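Long-range contacts in occlusion-derived virus envelope protein E66 (Autographa californica nucleopolyhedrovirus, PDB 3VSN), which acts as a lyase on non-sulfated chondroitin, is essential for oral infectivity, and may open the chondroitin sulfate barrier of the host midgut: residues E574-N579 / A586-P591; I516-V521 / A567-S572. All blocks are in the same frame, centred on the assembly; numbering follows the deposited sequence.

Interaction 1 of 2, residues E574-N579 / A586-P591; sequences ENIYVN and ALFNYP
Ile-576 pairs with Phe-588, and Val-578 with Ala-586, each through two antiparallel backbone bonds, a compact illustration of how a strand pair spends its main-chain polar groups. Ile-576 N reaches Phe-588 O at 2.7 Å, and Phe-588 N returns to Ile-576 O at 2.8 Å. Val-578 N donates to Ala-586 O, and Ala-586 N to Val-578 O. Tyr-577 and Leu-587 form the non-hydrogen-bonded pair between them; their backbones bond outward, Tyr-577 to Phe-568 and Leu-587 to Met-594. The Leu-587 CA-H also leans on Ile-576 O, with CA 3.4 Å from the oxygen.

The two strands, 575-579 and 584-589, make a beta hairpin in one sheet of the beta-sandwich. Ile-576, Val-578, Ala-586 and Phe-588 face strands 440-449 and 452-461 of the opposing sheet. Here the edge of the Phe-588 ring takes Val-578 CG2 against its CE2 at 4.0 Å.

Toward the open end of the hairpin direct pairing gives way to water: one molecule donates to Glu-574 O at 2.8 Å and accepts from Tyr-590 N. The Glu-574 carboxylate runs alongside the Tyr-590 ring, planes 8° apart, with OE2 3.5 Å from Tyr-590 CB. OE2 is held by Tyr-458 OH and by a salt bridge to Lys-443, which also makes a cation-pi contact with Tyr-590. On the face shared with Tyr-577 and Leu-587, Asn-575 CG is anti to its backbone N (chi1 -161°), bringing OD1 to 3.2 Å from Asn-589 CG. This is van der Waals contact, the amide planes 56° apart and no hydrogen bond between them; Asn-575 ND2 instead bonds to Ser-623 OG and Val-570 O.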
loop_
_atom_site.group_PDB
_atom_site.type_symbol
_atom_site.label_atom_id
_atom_site.label_comp_id
_atom_site.label_asym_id
_atom_site.label_seq_id
_atom_site.Cartn_x
_atom_site.Cartn_y
_atom_site.Cartn_z
ATOM N N GLU A 574 11.887 -24.209 -18.234
ATOM C CA GLU A 574 10.911 -23.160 -17.893
ATOM C C GLU A 574 9.452 -23.617 -17.807
ATOM O O GLU A 574 8.579 -22.820 -17.469
ATOM C CB GLU A 574 11.021 -21.945 -18.833
ATOM C CG GLU A 574 12.415 -21.349 -18.941
ATOM C CD GLU A 574 12.405 -19.957 -19.545
ATOM O OE1 GLU A 574 12.847 -19.822 -20.705
ATOM O OE2 GLU A 574 11.949 -19.003 -18.869
ATOM N N ASN A 575 9.190 -24.888 -18.100
ATOM C CA ASN A 575 7.834 -25.423 -18.038
ATOM C C ASN A 575 7.563 -25.980 -16.637
ATOM O O ASN A 575 7.796 -27.164 -16.376
ATOM C CB ASN A 575 7.639 -26.488 -19.131
ATOM C CG ASN A 575 6.173 -26.766 -19.436
ATOM O OD1 ASN A 575 5.332 -25.863 -19.434
ATOM N ND2 ASN A 575 5.869 -28.022 -19.728
ATOM N N ILE A 576 7.092 -25.110 -15.739
ATOM C CA ILE A 576 6.929 -25.450 -14.319
ATOM C C ILE A 576 5.470 -25.663 -13.922
ATOM O O ILE A 576 4.672 -24.723 -13.916
ATOM C CB ILE A 576 7.550 -24.375 -13.388
ATOM C CG1 ILE A 576 8.999 -24.047 -13.797
ATOM C CG2 ILE A 576 7.459 -24.801 -11.922
ATOM C CD1 ILE A 576 9.949 -25.227 -13.799
ATOM N N TYR A 577 5.152 -26.903 -13.559
ATOM C CA TYR A 577 3.806 -27.292 -13.145
ATOM C C TYR A 577 3.736 -27.412 -11.623
ATOM O O TYR A 577 4.515 -28.157 -11.019
ATOM C CB TYR A 577 3.427 -28.614 -13.847
ATOM C CG TYR A 577 2.239 -29.392 -13.294
ATOM C CD1 TYR A 577 1.089 -28.745 -12.824
ATOM C CD2 TYR A 577 2.256 -30.786 -13.282
ATOM C CE1 TYR A 577 0.009 -29.465 -12.332
ATOM C CE2 TYR A 577 1.176 -31.514 -12.799
ATOM C CZ TYR A 577 0.059 -30.851 -12.322
ATOM O OH TYR A 577 -1.009 -31.574 -11.845
ATOM N N VAL A 578 2.815 -26.667 -11.010
ATOM C CA VAL A 578 2.582 -26.753 -9.572
ATOM C C VAL A 578 1.204 -27.352 -9.307
ATOM O O VAL A 578 0.189 -26.831 -9.770
ATOM C CB VAL A 578 2.702 -25.378 -8.866
ATOM C CG1 VAL A 578 2.515 -25.525 -7.359
ATOM C CG2 VAL A 578 4.048 -24.735 -9.167
ATOM N N ASN A 579 1.182 -28.466 -8.586
ATOM C CA ASN A 579 -0.067 -29.042 -8.113
ATOM C C ASN A 579 -0.130 -28.872 -6.600
ATOM O O ASN A 579 0.586 -29.551 -5.863
ATOM C CB ASN A 579 -0.183 -30.521 -8.521
ATOM C CG ASN A 579 -1.544 -31.124 -8.188
ATOM O OD1 ASN A 579 -2.384 -30.490 -7.543
ATOM N ND2 ASN A 579 -1.765 -32.362 -8.627
ATOM N N ALA A 586 -1.248 -24.827 -11.191
ATOM C CA ALA A 586 -0.700 -23.670 -11.883
ATOM C C ALA A 586 0.384 -24.097 -12.853
ATOM O O ALA A 586 1.036 -25.125 -12.655
ATOM C CB ALA A 586 -0.164 -22.645 -10.889
ATOM N N LEU A 587 0.568 -23.306 -13.904
ATOM C CA LEU A 587 1.631 -23.553 -14.856
ATOM C C LEU A 587 2.366 -22.265 -15.149
ATOM O O LEU A 587 1.752 -21.255 -15.497
ATOM C CB LEU A 587 1.086 -24.144 -16.159
ATOM C CG LEU A 587 2.168 -24.542 -17.170
ATOM C CD1 LEU A 587 2.932 -25.774 -16.694
ATOM C CD2 LEU A 587 1.553 -24.793 -18.534
ATOM N N PHE A 588 3.681 -22.315 -14.987
ATOM C CA PHE A 588 4.545 -21.229 -15.394
ATOM C C PHE A 588 5.291 -21.738 -16.616
ATOM O O PHE A 588 6.023 -22.722 -16.532
ATOM C CB PHE A 588 5.530 -20.869 -14.272
ATOM C CG PHE A 588 4.867 -20.470 -12.977
ATOM C CD1 PHE A 588 4.538 -19.138 -12.731
ATOM C CD2 PHE A 588 4.579 -21.422 -11.998
ATOM C CE1 PHE A 588 3.930 -18.761 -11.537
ATOM C CE2 PHE A 588 3.967 -21.051 -10.803
ATOM C CZ PHE A 588 3.644 -19.720 -10.576
ATOM N N ASN A 589 5.079 -21.100 -17.756
ATOM C CA ASN A 589 5.799 -21.475 -18.975
ATOM C C ASN A 589 6.103 -20.219 -19.763
ATOM O O ASN A 589 5.451 -19.921 -20.763
ATOM C CB ASN A 589 5.006 -22.479 -19.822
ATOM C CG ASN A 589 5.832 -23.066 -20.961
ATOM O OD1 ASN A 589 7.057 -23.189 -20.858
ATOM N ND2 ASN A 589 5.167 -23.432 -22.051
ATOM N N TYR A 590 7.093 -19.475 -19.280
ATOM C CA TYR A 590 7.395 -18.154 -19.813
ATOM C C TYR A 590 7.301 -18.103 -21.344
ATOM O O TYR A 590 7.942 -18.909 -22.020
ATOM C CB TYR A 590 8.768 -17.661 -19.341
ATOM C CG TYR A 590 8.892 -16.190 -19.596
ATOM C CD1 TYR A 590 9.383 -15.717 -20.809
ATOM C CD2 TYR A 590 8.436 -15.271 -18.660
ATOM C CE1 TYR A 590 9.452 -14.360 -21.069
ATOM C CE2 TYR A 590 8.501 -13.915 -18.906
ATOM C CZ TYR A 590 9.011 -13.467 -20.110
ATOM O OH TYR A 590 9.074 -12.122 -20.354
ATOM N N PRO A 591 6.539 -17.135 -21.899
ATOM C CA PRO A 591 5.914 -15.964 -21.264
ATOM C C PRO A 591 4.531 -16.176 -20.633
ATOM O O PRO A 591 3.970 -15.235 -20.057
ATOM C CB PRO A 591 5.801 -14.977 -22.429
ATOM C CG PRO A 591 5.566 -15.852 -23.613
ATOM C CD PRO A 591 6.360 -17.111 -23.367
HETATM O O HOH W 1 8.206 -20.190 -16.740
#

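Interaction 2 of 2, residues I516-V521 / A567-S572; sequences ITNINV and AFRVNS
Ile-516 comes closest to Phe-568, 5.6 Å between their CA atoms, as the chain enters a type II beta turn closed by Ile-519 N on Ile-516 O, and no direct hydrogen bond joins this loop to strand 566-569. Two waters take the place of such bonds. One donates to Thr-517 O and accepts from Arg-569 N, at 2.9 Å from each; the other accepts from Thr-517 N and donates to Ala-567 O at 2.8 Å. Both main-chain polar groups of Thr-517 are thus engaged, as in strand pairing widened by a layer of solvent.

Beside the waters the side chains close the gap. Ile-516 lies against the strand with both branches, one toward Ala-567 and one toward Arg-569. With CG1 anti to its own carbonyl carbon (chi1 -54°), CD1 meets Ala-567 CB at 3.9 Å, while CG2 reaches along the backbone to Arg-569 N at 3.5 Å. Leu-456 and Cys-553, from strands 452-461 and 550-558, neighbours in the sheet that faces strand 566-569, also pack on Ile-516.

The Arg-569 chain is extended from CG to NE and crosses the Ile-519 side chain at a slant: its CD touches Asn-518 CB at 3.8 Å, and its CB meets Ile-519 CD1 at 4.1 Å. Its charged end is engaged by Asp-573, which forms a salt bridge with NH2. The loop connects strands 509-513 and 525-530, and it packs on strand 566-569, an outermost strand of the sheet that holds the 575-589 hairpin.

Direct contact here is therefore carried largely by methyl and methylene groups, the arginine charge being balanced within its own neighbourhood, while water links the two polar backbones.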
loop_
_atom_site.group_PDB
_atom_site.type_symbol
_atom_site.label_atom_id
_atom_site.label_comp_id
_atom_site.label_asym_id
_atom_site.label_seq_id
_atom_site.Cartn_x
_atom_site.Cartn_y
_atom_site.Cartn_z
ATOM N N ILE A 516 12.454 -29.715 -6.830
ATOM C CA ILE A 516 11.914 -29.967 -8.159
ATOM C C ILE A 516 12.971 -30.760 -8.912
ATOM O O ILE A 516 14.075 -30.274 -9.136
ATOM C CB ILE A 516 11.593 -28.667 -8.936
ATOM C CG1 ILE A 516 10.669 -27.744 -8.121
ATOM C CG2 ILE A 516 10.971 -29.006 -10.291
ATOM C CD1 ILE A 516 10.375 -26.404 -8.770
ATOM N N THR A 517 12.636 -31.986 -9.292
ATOM C CA THR A 517 13.590 -32.837 -9.997
ATOM C C THR A 517 14.084 -32.119 -11.251
ATOM O O THR A 517 13.292 -31.536 -11.995
ATOM C CB THR A 517 12.980 -34.209 -10.332
ATOM O OG1 THR A 517 12.384 -34.756 -9.149
ATOM C CG2 THR A 517 14.052 -35.174 -10.854
ATOM N N ASN A 518 15.404 -32.131 -11.439
ATOM C CA ASN A 518 16.078 -31.491 -12.578
ATOM C C ASN A 518 16.258 -29.971 -12.469
ATOM O O ASN A 518 16.687 -29.329 -13.426
ATOM C CB ASN A 518 15.425 -31.883 -13.917
ATOM C CG ASN A 518 15.482 -33.375 -14.175
ATOM O OD1 ASN A 518 14.461 -34.013 -14.445
ATOM N ND2 ASN A 518 16.677 -33.944 -14.080
ATOM N N ILE A 519 15.929 -29.411 -11.305
ATOM C CA ILE A 519 16.216 -28.010 -10.982
ATOM C C ILE A 519 17.011 -27.994 -9.679
ATOM O O ILE A 519 16.653 -28.682 -8.723
ATOM C CB ILE A 519 14.922 -27.177 -10.826
ATOM C CG1 ILE A 519 14.191 -27.084 -12.171
ATOM C CG2 ILE A 519 15.224 -25.788 -10.262
ATOM C CD1 ILE A 519 12.905 -26.289 -12.131
ATOM N N ASN A 520 18.093 -27.224 -9.640
ATOM C CA ASN A 520 18.877 -27.117 -8.414
ATOM C C ASN A 520 18.166 -26.283 -7.350
ATOM O O ASN A 520 17.902 -25.097 -7.549
ATOM C CB ASN A 520 20.272 -26.554 -8.681
ATOM C CG ASN A 520 21.178 -26.675 -7.477
ATOM O OD1 ASN A 520 21.416 -25.700 -6.766
ATOM N ND2 ASN A 520 21.648 -27.890 -7.203
ATOM N N VAL A 521 17.842 -26.920 -6.230
ATOM C CA VAL A 521 17.214 -26.234 -5.105
ATOM C C VAL A 521 18.072 -26.488 -3.873
ATOM O O VAL A 521 18.095 -27.608 -3.353
ATOM C CB VAL A 521 15.765 -26.722 -4.858
ATOM C CG1 VAL A 521 15.129 -25.967 -3.692
ATOM C CG2 VAL A 521 14.917 -26.560 -6.111
ATOM N N ALA A 567 5.809 -29.610 -7.075
ATOM C CA ALA A 567 6.113 -28.876 -8.300
ATOM C C ALA A 567 6.991 -29.723 -9.208
ATOM O O ALA A 567 7.780 -30.541 -8.736
ATOM C CB ALA A 567 6.778 -27.542 -7.992
ATOM N N PHE A 568 6.847 -29.521 -10.513
ATOM C CA PHE A 568 7.498 -30.375 -11.498
ATOM C C PHE A 568 8.042 -29.548 -12.643
ATOM O O PHE A 568 7.421 -28.566 -13.063
ATOM C CB PHE A 568 6.513 -31.401 -12.067
ATOM C CG PHE A 568 5.795 -32.214 -11.023
ATOM C CD1 PHE A 568 6.373 -33.366 -10.500
ATOM C CD2 PHE A 568 4.531 -31.837 -10.575
ATOM C CE1 PHE A 568 5.711 -34.121 -9.542
ATOM C CE2 PHE A 568 3.862 -32.591 -9.619
ATOM C CZ PHE A 568 4.452 -33.735 -9.104
ATOM N N ARG A 569 9.211 -29.946 -13.133
ATOM C CA ARG A 569 9.738 -29.434 -14.387
ATOM C C ARG A 569 9.272 -30.419 -15.463
ATOM O O ARG A 569 9.753 -31.554 -15.524
ATOM C CB ARG A 569 11.264 -29.350 -14.328
ATOM C CG ARG A 569 11.917 -28.827 -15.598
ATOM C CD ARG A 569 13.389 -29.195 -15.646
ATOM N NE ARG A 569 13.951 -29.030 -16.989
ATOM C CZ ARG A 569 13.982 -29.979 -17.922
ATOM N NH1 ARG A 569 13.482 -31.185 -17.679
ATOM N NH2 ARG A 569 14.515 -29.718 -19.110
ATOM N N VAL A 570 8.318 -29.992 -16.287
ATOM C CA VAL A 570 7.675 -30.901 -17.245
ATOM C C VAL A 570 8.350 -30.861 -18.617
ATOM O O VAL A 570 8.049 -29.996 -19.445
ATOM C CB VAL A 570 6.150 -30.645 -17.362
ATOM C CG1 VAL A 570 5.498 -31.653 -18.307
ATOM C CG2 VAL A 570 5.489 -30.711 -15.992
ATOM N N ASN A 571 9.277 -31.798 -18.832
ATOM C CA ASN A 571 9.934 -32.029 -20.135
ATOM C C ASN A 571 10.938 -30.976 -20.602
ATOM O O ASN A 571 12.053 -31.310 -21.001
ATOM C CB ASN A 571 8.902 -32.293 -21.246
ATOM C CG ASN A 571 8.158 -33.603 -21.057
ATOM O OD1 ASN A 571 8.667 -34.533 -20.436
ATOM N ND2 ASN A 571 6.947 -33.681 -21.604
ATOM N N SER A 572 10.542 -29.709 -20.573
ATOM C CA SER A 572 11.390 -28.655 -21.120
ATOM C C SER A 572 11.746 -27.583 -20.099
ATOM O O SER A 572 11.104 -27.462 -19.043
ATOM C CB SER A 572 10.749 -28.036 -22.374
ATOM O OG SER A 572 9.377 -27.728 -22.161
HETATM O O HOH W 2 10.451 -32.298 -12.075
HETATM O O HOH W 3 9.677 -32.586 -9.264
#

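Overall arrangement
Interactions 1 and 2 both reach one sheet, their centres about 10 Å apart. Strand 575-579 is the shared element: interaction 1 uses one of its edges, and the other takes up strand 566-569 and the residue that follows it through probable hydrogen bonds from Phe-568 N to Tyr-577 O (2.7 Å) and from Val-570 N to Asn-575 O (2.9 Å). Ile-576 CD1 also packs on Ile-519 CD1 at 3.6 Å, so the turn of interaction 2 touches the hairpin directly. Both contacts lie away from the catalytic Asn-191, His-246 and Tyr-254. A glycerol, probably from the crystallisation liquor, is hydrogen-bonded to Ile-519 O beside interaction 2.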